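Local coordinates for protein trans-4-hydroxy-L-proline dehydratase (Clostridioides difficile 70-100-2010, PDB 6VXC) that catalyses the radical-based dehydration of trans-4-hydroxy-L-proline to (S)-1-pyrroline-5-carboxylate, as a glycyl radical enzyme of anaerobic hydroxyproline breakdown, at residues Met636-Phe640 / Ala711-His715; Leu582-Tyr587 / Tyr631-Ile635; Ile473-Leu477 / Thr577-Leu582. All blocks are in the same frame, centred on the assembly; numbering follows the deposited sequence.

Contact 1. Residues Met636-Phe640 / Ala711-His715; sequences MQEIF and AKMDH
Met713 lies across the ring of Phe640 at about a right angle and presses a methylene onto it. Its CG stands 3.6 Å from the Phe640 ring centroid, 16° off the normal, a CH-pi contact displaced toward the CD1-CE1 rim. The sulfur follows along the same rim as an oblique Met-aromatic contact, Met713 SD lying 4.4 Å from the Phe640 centroid. Met713 is extended as far as SD and then bends at chi3 (-77°), which turns its methyl back to Met636, where Met713 CE meets Met636 SD at 3.8 Å. Met636 folds at both chi2 and chi3 and lays its own methyl against the backbone, Met636 CE lying 3.6 Å from Met713 N. At the partly exposed margin, Gln637 NE2 donates a hydrogen bond of 2.8 Å to Lys712 O, fairly straight at 158°, with the acceptor close to the amide plane of the glutamine. A helix side chain thus ties down a main-chain carbonyl of an irregular segment. Lys712 brings its CB to this junction, while its NZ turns away to salt bridges with Asp630, Asp633 and Asp628. Met713 also rests on Ile692, and Phe640 on Thr718. Away from the annotated sites, the contact joins helix 630-647 of the pyruvate formate lyase-like region to a glycine radical region loop between helix 703-711 and strand 724-726, while Met636 also touches Thr579 of helix 575-591.

Contact 2. Residues Leu582-Tyr587 / Tyr631-Ile635; sequences LTAIKY and YADEI
Thr583 and Ala632 mark the closest backbone approach, their CA atoms 5.7 Å apart, where segments 582-587 of helix 575-591 and 631-635 of helix 630-647 cross at 122°, their axes approaching to 9.8 Å. Beside this crossing the Tyr631 ring reaches over to the other helix and is met from several directions. Tyr587 points the CD1 edge of its ring at one face of Tyr631 in a T-shaped pair, with planes at 90° and centroids of the Tyr587 and Tyr631 rings 5.6 Å apart. Thr583 CG2 meets the ring edge in its plane, 3.8 Å from Tyr631 CD1. An anti chi1 (-180°) and a fully extended chain carry CG and CD of Lys586 past the phenol oxygen, Lys586 CG lying 3.4 Å from Tyr631 OH. On the other flank Ile635 pushes its CD1 against Thr583, 3.3 Å from Thr583 OG1, and also touches Lys586 CD, while its CG2 packs on Leu582 CB. Tyr506 of helix 506-538 touches Leu582 and Ile635 and makes a cation-pi contact with Lys586. Lys586 NZ donates to a water at 2.9 Å, and that water, lying over the centre of the Tyr631 ring, donates to Tyr631 O; toward this ring the ammonium has at most a weak cation-pi attraction. Because Thr583 OG1 is hydrogen-bonded to Thr579 O and Tyr631 OH to Asp591, both hydroxyls meet the partner helix merely as packing surfaces, and the water supplies the polar link across the contact.

Contact 3. Residues Ile473-Leu477 / Thr577-Leu582; sequences IPKIL and TITDSL
Leu477 sits among Ile578, Ser581 and Leu582, and its side chain and that of Ile578 make the tight part of this helix pair. With CG anti to the backbone N (chi1 178°), the leucine reaches toward helix 575-591 and sets its methyls chiefly on two neighbours: Leu477 CD2 abuts Ser581 CB at 3.6 Å, and Leu477 CD1 meets Leu582 CD2 at 3.8 Å. Ile578 answers from the opposite helix. Its extended CG1 branch carries CD1 to the first turn of helix 473-481, where Ile578 CD1 lies 3.6 Å from Ile473 CG2, 4.0 Å from Leu477 CB, and near the carbonyl oxygen of Ile473. The two isoleucines cross at about a right angle, so methyl groups meet without either chain lying along the other. Packing is looser at Pro474 and Thr577. Although the CA atoms of Pro474 and Ile578 come within 5.0 Å, the proline turns its CB and CG to Thr577 and its CA to Ile578, and Pro474 CB stays 4.0 Å from Thr577 CG2. This looser end is still interior, since every residue that touches is buried. Its hydroxyl, Thr577 OG1, is hydrogen-bonded to Glu695 and to the backbone N of Ser689, leaving the CG2 methyl for the proline. Helix 473-481 begins directly where strand 463-472 ends, and the short segments run in the same general direction, inclined by 28°. Helix 506-538 flanks the pair through Phe513, which touches both Ile476 and Ile578, and helix 630-647 packs on Thr579 and Leu582.

How the contacts relate
Helix 575-591 is common to contacts 2 and 3, and helix 630-647 to contacts 1 and 2, so the three form a connected series. Leu582 belongs to both contacts 2 and 3, while Ile639 of the 636-640 segment packs on Leu582 and Thr579, bringing contact 1 against the same helix. Contact 3 is wholly buried and held across its interface by apolar side-chain packing. Contacts 1 and 2 are partly buried and add polar links at their margins, a direct side-chain-to-carbonyl bond in one and a water bridge in the other. A salt bridge from Lys712 to Asp633 joins those two. Contact 1 alone ties a helix to an irregular loop.

Contact 1. Residues Met636-Phe640 / Ala711-His715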
ATOM      1  N   MET A 636       6.930  11.544  22.932  1.00 12.53           N
ATOM      2  CA  MET A 636       6.825  10.823  21.669  1.00 12.13           C
ATOM      3  C   MET A 636       7.729   9.602  21.663  1.00 10.69           C
ATOM      4  O   MET A 636       7.327   8.517  21.240  1.00 12.71           O
ATOM      5  CB  MET A 636       7.142  11.735  20.483  1.00 10.39           C
ATOM      6  CG  MET A 636       7.113  10.990  19.128  1.00 11.99           C
ATOM      7  SD  MET A 636       8.614  10.066  18.737  1.00 16.84           S
ATOM      8  CE  MET A 636       9.726  11.412  18.316  1.00 12.53           C
ATOM      9  N   GLN A 637       8.981   9.778  22.079  1.00 12.44           N
ATOM     10  CA  GLN A 637       9.914   8.658  22.081  1.00 13.30           C
ATOM     11  C   GLN A 637       9.449   7.542  23.014  1.00 13.38           C
ATOM     12  O   GLN A 637       9.557   6.360  22.679  1.00 13.57           O
ATOM     13  CB  GLN A 637      11.303   9.143  22.464  1.00 12.37           C
ATOM     14  CG  GLN A 637      11.987   9.993  21.399  1.00 14.17           C
ATOM     15  CD  GLN A 637      13.348  10.469  21.857  1.00 15.02           C
ATOM     16  OE1 GLN A 637      13.484  11.011  22.943  1.00 26.51           O
ATOM     17  NE2 GLN A 637      14.369  10.222  21.057  1.00 17.32           N
ATOM     18  N   GLU A 638       8.935   7.900  24.191  1.00 15.75           N
ATOM     19  CA  GLU A 638       8.460   6.884  25.128  1.00 11.65           C
ATOM     20  C   GLU A 638       7.292   6.110  24.543  1.00 11.86           C
ATOM     21  O   GLU A 638       7.241   4.883  24.633  1.00 14.93           O
ATOM     22  CB  GLU A 638       8.056   7.531  26.453  1.00 12.40           C
ATOM     23  CG  GLU A 638       9.228   8.058  27.238  1.00 18.39           C
ATOM     24  CD  GLU A 638       8.829   8.687  28.571  1.00 34.21           C
ATOM     25  OE1 GLU A 638       7.641   8.572  28.969  1.00 29.61           O
ATOM     26  OE2 GLU A 638       9.719   9.296  29.218  1.00 41.81           O
ATOM     27  N   ILE A 639       6.346   6.817  23.927  1.00 11.68           N
ATOM     28  CA  ILE A 639       5.214   6.152  23.299  1.00 10.92           C
ATOM     29  C   ILE A 639       5.703   5.253  22.169  1.00 11.24           C
ATOM     30  O   ILE A 639       5.306   4.089  22.061  1.00 11.56           O
ATOM     31  CB  ILE A 639       4.181   7.186  22.802  1.00 12.04           C
ATOM     32  CG1 ILE A 639       3.617   8.027  23.955  1.00 10.85           C
ATOM     33  CG2 ILE A 639       3.065   6.487  22.056  1.00 10.28           C
ATOM     34  CD1 ILE A 639       2.851   9.299  23.484  1.00  9.98           C
ATOM     35  N   PHE A 640       6.572   5.790  21.303  1.00 13.04           N
ATOM     36  CA  PHE A 640       7.099   5.008  20.190  1.00 10.47           C
ATOM     37  C   PHE A 640       7.801   3.757  20.680  1.00 11.03           C
ATOM     38  O   PHE A 640       7.593   2.674  20.138  1.00 12.48           O
ATOM     39  CB  PHE A 640       8.064   5.842  19.354  1.00 13.90           C
ATOM     40  CG  PHE A 640       8.774   5.054  18.301  1.00 14.41           C
ATOM     41  CD1 PHE A 640       8.159   4.788  17.097  1.00 16.37           C
ATOM     42  CD2 PHE A 640      10.047   4.565  18.525  1.00 15.61           C
ATOM     43  CE1 PHE A 640       8.813   4.050  16.112  1.00 19.42           C
ATOM     44  CE2 PHE A 640      10.705   3.837  17.550  1.00 17.67           C
ATOM     45  CZ  PHE A 640      10.081   3.572  16.347  1.00 19.75           C
ATOM     46  N   ALA A 711      12.982  13.173  13.544  1.00 11.77           N
ATOM     47  CA  ALA A 711      14.220  12.404  13.552  1.00 11.41           C
ATOM     48  C   ALA A 711      14.527  11.784  14.912  1.00 13.96           C
ATOM     49  O   ALA A 711      15.358  10.872  14.986  1.00 15.52           O
ATOM     50  CB  ALA A 711      15.385  13.285  13.108  1.00 11.49           C
ATOM     51  N   LYS A 712      13.858  12.233  15.980  1.00 13.57           N
ATOM     52  CA  LYS A 712      14.064  11.673  17.311  1.00 12.16           C
ATOM     53  C   LYS A 712      13.392  10.314  17.473  1.00 13.41           C
ATOM     54  O   LYS A 712      13.683   9.604  18.440  1.00 14.61           O
ATOM     55  CB  LYS A 712      13.559  12.657  18.374  1.00 12.20           C
ATOM     56  CG  LYS A 712      14.319  13.985  18.378  1.00 10.21           C
ATOM     57  CD  LYS A 712      13.664  15.007  19.309  1.00 10.49           C
ATOM     58  CE  LYS A 712      14.290  16.395  19.140  1.00 10.30           C
ATOM     59  NZ  LYS A 712      13.612  17.377  20.041  1.00 12.14           N
ATOM     60  N   MET A 713      12.502   9.961  16.554  1.00 14.25           N
ATOM     61  CA  MET A 713      11.993   8.609  16.419  1.00 15.93           C
ATOM     62  C   MET A 713      13.044   7.751  15.712  1.00 16.01           C
ATOM     63  O   MET A 713      13.674   8.194  14.749  1.00 14.23           O
ATOM     64  CB  MET A 713      10.682   8.648  15.630  1.00 14.26           C
ATOM     65  CG  MET A 713       9.966   7.339  15.448  1.00 21.74           C
ATOM     66  SD  MET A 713       8.486   7.507  14.432  1.00 27.73           S
ATOM     67  CE  MET A 713       7.367   8.229  15.630  1.00 15.99           C
ATOM     68  N   ASP A 714      13.243   6.522  16.197  1.00 13.66           N
ATOM     69  CA  ASP A 714      14.298   5.675  15.632  1.00 14.52           C
ATOM     70  C   ASP A 714      13.742   4.949  14.408  1.00 11.75           C
ATOM     71  O   ASP A 714      13.240   3.828  14.489  1.00 13.60           O
ATOM     72  CB  ASP A 714      14.850   4.701  16.668  1.00 15.60           C
ATOM     73  CG  ASP A 714      16.191   4.109  16.236  1.00 15.68           C
ATOM     74  OD1 ASP A 714      16.607   4.377  15.089  1.00 15.76           O
ATOM     75  OD2 ASP A 714      16.839   3.404  17.033  1.00 19.08           O
ATOM     76  N   HIS A 715      13.862   5.597  13.250  1.00 12.44           N
ATOM     77  CA  HIS A 715      13.335   5.030  12.017  1.00 11.24           C
ATOM     78  C   HIS A 715      13.979   3.693  11.677  1.00 11.15           C
ATOM     79  O   HIS A 715      13.328   2.834  11.080  1.00 12.90           O
ATOM     80  CB  HIS A 715      13.525   6.028  10.870  1.00 11.91           C
ATOM     81  CG  HIS A 715      12.912   7.358  11.158  1.00 12.71           C
ATOM     82  ND1 HIS A 715      11.627   7.671  10.792  1.00 11.29           N
ATOM     83  CD2 HIS A 715      13.381   8.430  11.842  1.00 14.00           C
ATOM     84  CE1 HIS A 715      11.327   8.883  11.229  1.00 10.64           C
ATOM     85  NE2 HIS A 715      12.377   9.367  11.865  1.00 13.13           N
TER

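Contact 2. Residues Leu582-Tyr587 / Tyr631-Ile635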
ATOM      1  N   LEU A 582      -0.807  12.921  25.953  1.00 13.50           N
ATOM      2  CA  LEU A 582      -0.065  12.578  27.164  1.00 11.80           C
ATOM      3  C   LEU A 582       0.802  13.741  27.624  1.00 11.61           C
ATOM      4  O   LEU A 582       0.975  13.953  28.830  1.00 11.95           O
ATOM      5  CB  LEU A 582       0.778  11.329  26.927  1.00 10.48           C
ATOM      6  CG  LEU A 582       0.081   9.965  27.017  1.00 10.69           C
ATOM      7  CD1 LEU A 582       1.007   8.839  26.533  1.00  9.71           C
ATOM      8  CD2 LEU A 582      -0.403   9.687  28.438  1.00 11.71           C
ATOM      9  N   THR A 583       1.356  14.503  26.675  1.00 12.67           N
ATOM     10  CA  THR A 583       2.089  15.707  27.041  1.00 10.98           C
ATOM     11  C   THR A 583       1.181  16.697  27.756  1.00 13.23           C
ATOM     12  O   THR A 583       1.568  17.288  28.768  1.00 12.55           O
ATOM     13  CB  THR A 583       2.727  16.359  25.801  1.00 13.03           C
ATOM     14  OG1 THR A 583       3.681  15.479  25.203  1.00 10.94           O
ATOM     15  CG2 THR A 583       3.448  17.656  26.191  1.00 11.06           C
ATOM     16  N   ALA A 584      -0.045  16.875  27.258  1.00 11.62           N
ATOM     17  CA  ALA A 584      -0.971  17.792  27.918  1.00 10.80           C
ATOM     18  C   ALA A 584      -1.265  17.356  29.352  1.00 12.03           C
ATOM     19  O   ALA A 584      -1.384  18.191  30.257  1.00 14.30           O
ATOM     20  CB  ALA A 584      -2.268  17.894  27.112  1.00  9.29           C
ATOM     21  N   ILE A 585      -1.413  16.057  29.568  1.00 11.04           N
ATOM     22  CA  ILE A 585      -1.707  15.559  30.905  1.00 11.08           C
ATOM     23  C   ILE A 585      -0.510  15.756  31.830  1.00 13.01           C
ATOM     24  O   ILE A 585      -0.648  16.271  32.944  1.00 15.99           O
ATOM     25  CB  ILE A 585      -2.150  14.087  30.843  1.00 14.24           C
ATOM     26  CG1 ILE A 585      -3.511  13.967  30.133  1.00 11.55           C
ATOM     27  CG2 ILE A 585      -2.158  13.490  32.247  1.00 12.66           C
ATOM     28  CD1 ILE A 585      -3.961  12.510  29.893  1.00 12.94           C
ATOM     29  N   LYS A 586       0.684  15.369  31.376  1.00 10.59           N
ATOM     30  CA  LYS A 586       1.865  15.523  32.214  1.00 13.19           C
ATOM     31  C   LYS A 586       2.085  16.983  32.593  1.00 16.61           C
ATOM     32  O   LYS A 586       2.315  17.305  33.764  1.00 15.80           O
ATOM     33  CB  LYS A 586       3.088  14.981  31.485  1.00 12.33           C
ATOM     34  CG  LYS A 586       4.373  15.086  32.274  1.00 18.14           C
ATOM     35  CD  LYS A 586       5.506  14.566  31.417  1.00 19.69           C
ATOM     36  CE  LYS A 586       6.752  14.363  32.206  1.00 27.29           C
ATOM     37  NZ  LYS A 586       7.789  13.756  31.322  1.00 34.81           N
ATOM     38  N   TYR A 587       1.982  17.882  31.610  1.00 14.50           N
ATOM     39  CA  TYR A 587       2.276  19.293  31.838  1.00 10.96           C
ATOM     40  C   TYR A 587       1.240  19.936  32.748  1.00 13.68           C
ATOM     41  O   TYR A 587       1.592  20.603  33.728  1.00 15.15           O
ATOM     42  CB  TYR A 587       2.348  20.024  30.487  1.00 12.59           C
ATOM     43  CG  TYR A 587       2.799  21.472  30.544  1.00 12.55           C
ATOM     44  CD1 TYR A 587       4.146  21.791  30.587  1.00 13.46           C
ATOM     45  CD2 TYR A 587       1.881  22.514  30.516  1.00 11.94           C
ATOM     46  CE1 TYR A 587       4.576  23.110  30.622  1.00 15.47           C
ATOM     47  CE2 TYR A 587       2.305  23.858  30.558  1.00 15.55           C
ATOM     48  CZ  TYR A 587       3.659  24.142  30.606  1.00 14.89           C
ATOM     49  OH  TYR A 587       4.109  25.440  30.645  1.00 15.77           O
ATOM     50  N   TYR A 631      10.350  18.455  25.761  1.00 15.79           N
ATOM     51  CA  TYR A 631       9.291  18.108  26.708  1.00 15.01           C
ATOM     52  C   TYR A 631       8.234  17.245  26.030  1.00 16.92           C
ATOM     53  O   TYR A 631       7.798  16.223  26.574  1.00 13.29           O
ATOM     54  CB  TYR A 631       8.648  19.364  27.290  1.00 15.66           C
ATOM     55  CG  TYR A 631       7.776  19.076  28.485  1.00 14.41           C
ATOM     56  CD1 TYR A 631       6.476  18.631  28.330  1.00 14.88           C
ATOM     57  CD2 TYR A 631       8.266  19.244  29.776  1.00 16.01           C
ATOM     58  CE1 TYR A 631       5.680  18.361  29.418  1.00 13.64           C
ATOM     59  CE2 TYR A 631       7.471  18.982  30.882  1.00 22.17           C
ATOM     60  CZ  TYR A 631       6.177  18.533  30.689  1.00 18.63           C
ATOM     61  OH  TYR A 631       5.362  18.264  31.755  1.00 19.67           O
ATOM     62  N   ALA A 632       7.820  17.636  24.822  1.00 13.40           N
ATOM     63  CA  ALA A 632       6.869  16.823  24.075  1.00 12.92           C
ATOM     64  C   ALA A 632       7.565  15.664  23.356  1.00 13.22           C
ATOM     65  O   ALA A 632       7.049  14.542  23.329  1.00 14.22           O
ATOM     66  CB  ALA A 632       6.123  17.694  23.062  1.00 10.66           C
ATOM     67  N   ASP A 633       8.748  15.911  22.792  1.00 14.54           N
ATOM     68  CA  ASP A 633       9.369  14.904  21.943  1.00 12.55           C
ATOM     69  C   ASP A 633       9.866  13.700  22.733  1.00 12.83           C
ATOM     70  O   ASP A 633       9.895  12.587  22.197  1.00 11.76           O
ATOM     71  CB  ASP A 633      10.523  15.515  21.150  1.00 11.41           C
ATOM     72  CG  ASP A 633      10.053  16.541  20.124  1.00 12.97           C
ATOM     73  OD1 ASP A 633       8.827  16.676  19.924  1.00 11.99           O
ATOM     74  OD2 ASP A 633      10.925  17.179  19.500  1.00 14.20           O
ATOM     75  N   GLU A 634      10.266  13.893  23.990  1.00 14.01           N
ATOM     76  CA  GLU A 634      10.650  12.750  24.810  1.00 13.97           C
ATOM     77  C   GLU A 634       9.458  11.853  25.093  1.00 13.62           C
ATOM     78  O   GLU A 634       9.616  10.640  25.272  1.00 14.00           O
ATOM     79  CB  GLU A 634      11.258  13.220  26.134  1.00 17.04           C
ATOM     80  CG  GLU A 634      12.653  13.754  26.012  1.00 22.82           C
ATOM     81  CD  GLU A 634      13.191  14.283  27.328  1.00 37.11           C
ATOM     82  OE1 GLU A 634      12.452  14.251  28.344  1.00 39.38           O
ATOM     83  OE2 GLU A 634      14.353  14.739  27.337  1.00 38.42           O
ATOM     84  N   ILE A 635       8.269  12.443  25.195  1.00 14.42           N
ATOM     85  CA  ILE A 635       7.061  11.650  25.366  1.00 11.53           C
ATOM     86  C   ILE A 635       6.751  10.893  24.087  1.00 12.55           C
ATOM     87  O   ILE A 635       6.370   9.715  24.126  1.00 12.36           O
ATOM     88  CB  ILE A 635       5.902  12.557  25.814  1.00 12.76           C
ATOM     89  CG1 ILE A 635       6.214  13.113  27.210  1.00 13.27           C
ATOM     90  CG2 ILE A 635       4.584  11.795  25.827  1.00 10.28           C
ATOM     91  CD1 ILE A 635       5.103  13.937  27.794  1.00 15.76           C
TER
HETATM   92  O   HOH W   1       8.537  15.327  29.061  1.00 19.50           O

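Contact 3. Residues Ile473-Leu477 / Thr577-Leu582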
ATOM      1  N   ILE A 473      -3.847   4.027  18.298  1.00 13.61           N
ATOM      2  CA  ILE A 473      -3.109   4.309  19.533  1.00 11.69           C
ATOM      3  C   ILE A 473      -3.808   5.368  20.373  1.00 12.31           C
ATOM      4  O   ILE A 473      -3.888   5.203  21.596  1.00 12.14           O
ATOM      5  CB  ILE A 473      -1.649   4.651  19.216  1.00 11.37           C
ATOM      6  CG1 ILE A 473      -1.026   3.514  18.415  1.00 12.45           C
ATOM      7  CG2 ILE A 473      -0.873   4.879  20.490  1.00  8.49           C
ATOM      8  CD1 ILE A 473       0.341   3.840  17.910  1.00 12.45           C
ATOM      9  N   PRO A 474      -4.309   6.469  19.810  1.00 14.26           N
ATOM     10  CA  PRO A 474      -5.027   7.452  20.640  1.00 12.73           C
ATOM     11  C   PRO A 474      -6.233   6.865  21.366  1.00 10.94           C
ATOM     12  O   PRO A 474      -6.492   7.225  22.518  1.00 12.14           O
ATOM     13  CB  PRO A 474      -5.439   8.528  19.618  1.00 15.65           C
ATOM     14  CG  PRO A 474      -4.410   8.409  18.501  1.00 14.81           C
ATOM     15  CD  PRO A 474      -4.144   6.923  18.415  1.00 11.16           C
ATOM     16  N   LYS A 475      -6.993   5.983  20.723  1.00 12.86           N
ATOM     17  CA  LYS A 475      -8.136   5.399  21.419  1.00 13.36           C
ATOM     18  C   LYS A 475      -7.699   4.430  22.517  1.00 12.75           C
ATOM     19  O   LYS A 475      -8.446   4.215  23.469  1.00 12.59           O
ATOM     20  CB  LYS A 475      -9.067   4.709  20.435  1.00 11.16           C
ATOM     21  CG  LYS A 475     -10.451   4.379  21.020  1.00 14.86           C
ATOM     22  CD  LYS A 475     -11.433   4.005  19.919  1.00  9.54           C
ATOM     23  CE  LYS A 475     -12.817   3.629  20.459  1.00 13.80           C
ATOM     24  NZ  LYS A 475     -13.604   4.832  20.849  1.00 15.90           N
ATOM     25  N   ILE A 476      -6.494   3.874  22.429  1.00 10.94           N
ATOM     26  CA  ILE A 476      -5.982   3.102  23.553  1.00  9.66           C
ATOM     27  C   ILE A 476      -5.783   4.003  24.767  1.00 11.70           C
ATOM     28  O   ILE A 476      -6.062   3.599  25.902  1.00 15.91           O
ATOM     29  CB  ILE A 476      -4.696   2.362  23.149  1.00  9.43           C
ATOM     30  CG1 ILE A 476      -5.047   1.284  22.106  1.00  8.52           C
ATOM     31  CG2 ILE A 476      -3.981   1.773  24.380  1.00  9.44           C
ATOM     32  CD1 ILE A 476      -3.843   0.546  21.542  1.00 14.69           C
ATOM     33  N   LEU A 477      -5.320   5.244  24.559  1.00 11.19           N
ATOM     34  CA  LEU A 477      -5.287   6.181  25.681  1.00 10.61           C
ATOM     35  C   LEU A 477      -6.702   6.481  26.167  1.00 13.30           C
ATOM     36  O   LEU A 477      -6.948   6.546  27.375  1.00 13.67           O
ATOM     37  CB  LEU A 477      -4.558   7.480  25.302  1.00  9.72           C
ATOM     38  CG  LEU A 477      -4.497   8.565  26.401  1.00 11.82           C
ATOM     39  CD1 LEU A 477      -3.733   8.091  27.637  1.00 11.07           C
ATOM     40  CD2 LEU A 477      -3.872   9.848  25.885  1.00 12.06           C
ATOM     41  N   THR A 577      -1.201  12.807  17.811  1.00 13.37           N
ATOM     42  CA  THR A 577      -2.346  13.015  18.688  1.00 10.89           C
ATOM     43  C   THR A 577      -2.051  12.486  20.091  1.00 12.11           C
ATOM     44  O   THR A 577      -2.204  13.206  21.082  1.00 10.85           O
ATOM     45  CB  THR A 577      -3.582  12.323  18.096  1.00 11.53           C
ATOM     46  OG1 THR A 577      -3.919  12.926  16.846  1.00 15.54           O
ATOM     47  CG2 THR A 577      -4.790  12.415  19.042  1.00 15.46           C
ATOM     48  N   ILE A 578      -1.544  11.253  20.190  1.00 11.72           N
ATOM     49  CA  ILE A 578      -1.387  10.698  21.531  1.00 11.86           C
ATOM     50  C   ILE A 578      -0.210  11.331  22.254  1.00 11.81           C
ATOM     51  O   ILE A 578      -0.275  11.533  23.470  1.00 13.89           O
ATOM     52  CB  ILE A 578      -1.287   9.159  21.525  1.00 11.11           C
ATOM     53  CG1 ILE A 578      -1.200   8.685  22.992  1.00 12.81           C
ATOM     54  CG2 ILE A 578      -0.123   8.658  20.684  1.00 10.86           C
ATOM     55  CD1 ILE A 578      -1.229   7.255  23.169  1.00 13.94           C
ATOM     56  N   THR A 579       0.862  11.673  21.531  1.00 10.91           N
ATOM     57  CA  THR A 579       1.966  12.408  22.136  1.00 10.00           C
ATOM     58  C   THR A 579       1.472  13.704  22.764  1.00  9.72           C
ATOM     59  O   THR A 579       1.766  13.997  23.929  1.00  8.86           O
ATOM     60  CB  THR A 579       3.045  12.738  21.094  1.00 10.58           C
ATOM     61  OG1 THR A 579       3.681  11.547  20.635  1.00  9.34           O
ATOM     62  CG2 THR A 579       4.079  13.636  21.718  1.00 10.01           C
ATOM     63  N   ASP A 580       0.736  14.507  21.989  1.00 11.52           N
ATOM     64  CA  ASP A 580       0.248  15.768  22.529  1.00 11.46           C
ATOM     65  C   ASP A 580      -0.747  15.545  23.666  1.00 11.14           C
ATOM     66  O   ASP A 580      -0.801  16.349  24.599  1.00 12.91           O
ATOM     67  CB  ASP A 580      -0.368  16.623  21.422  1.00 10.31           C
ATOM     68  CG  ASP A 580       0.685  17.238  20.478  1.00 12.69           C
ATOM     69  OD1 ASP A 580       1.894  17.115  20.734  1.00 13.44           O
ATOM     70  OD2 ASP A 580       0.290  17.863  19.470  1.00 13.92           O
ATOM     71  N   SER A 581      -1.528  14.462  23.619  1.00 12.23           N
ATOM     72  CA  SER A 581      -2.482  14.189  24.699  1.00 11.32           C
ATOM     73  C   SER A 581      -1.761  13.855  26.001  1.00 12.87           C
ATOM     74  O   SER A 581      -2.062  14.434  27.049  1.00 11.88           O
ATOM     75  CB  SER A 581      -3.430  13.059  24.308  1.00 10.06           C
ATOM     76  OG  SER A 581      -4.321  13.480  23.296  1.00 13.00           O
ATOM     77  N   LEU A 582      -0.807  12.921  25.953  1.00 13.50           N
ATOM     78  CA  LEU A 582      -0.065  12.578  27.164  1.00 11.80           C
ATOM     79  C   LEU A 582       0.802  13.741  27.624  1.00 11.61           C
ATOM     80  O   LEU A 582       0.975  13.953  28.830  1.00 11.95           O
ATOM     81  CB  LEU A 582       0.778  11.329  26.927  1.00 10.48           C
ATOM     82  CG  LEU A 582       0.081   9.965  27.017  1.00 10.69           C
ATOM     83  CD1 LEU A 582       1.007   8.839  26.533  1.00  9.71           C
ATOM     84  CD2 LEU A 582      -0.403   9.687  28.438  1.00 11.71           C
TER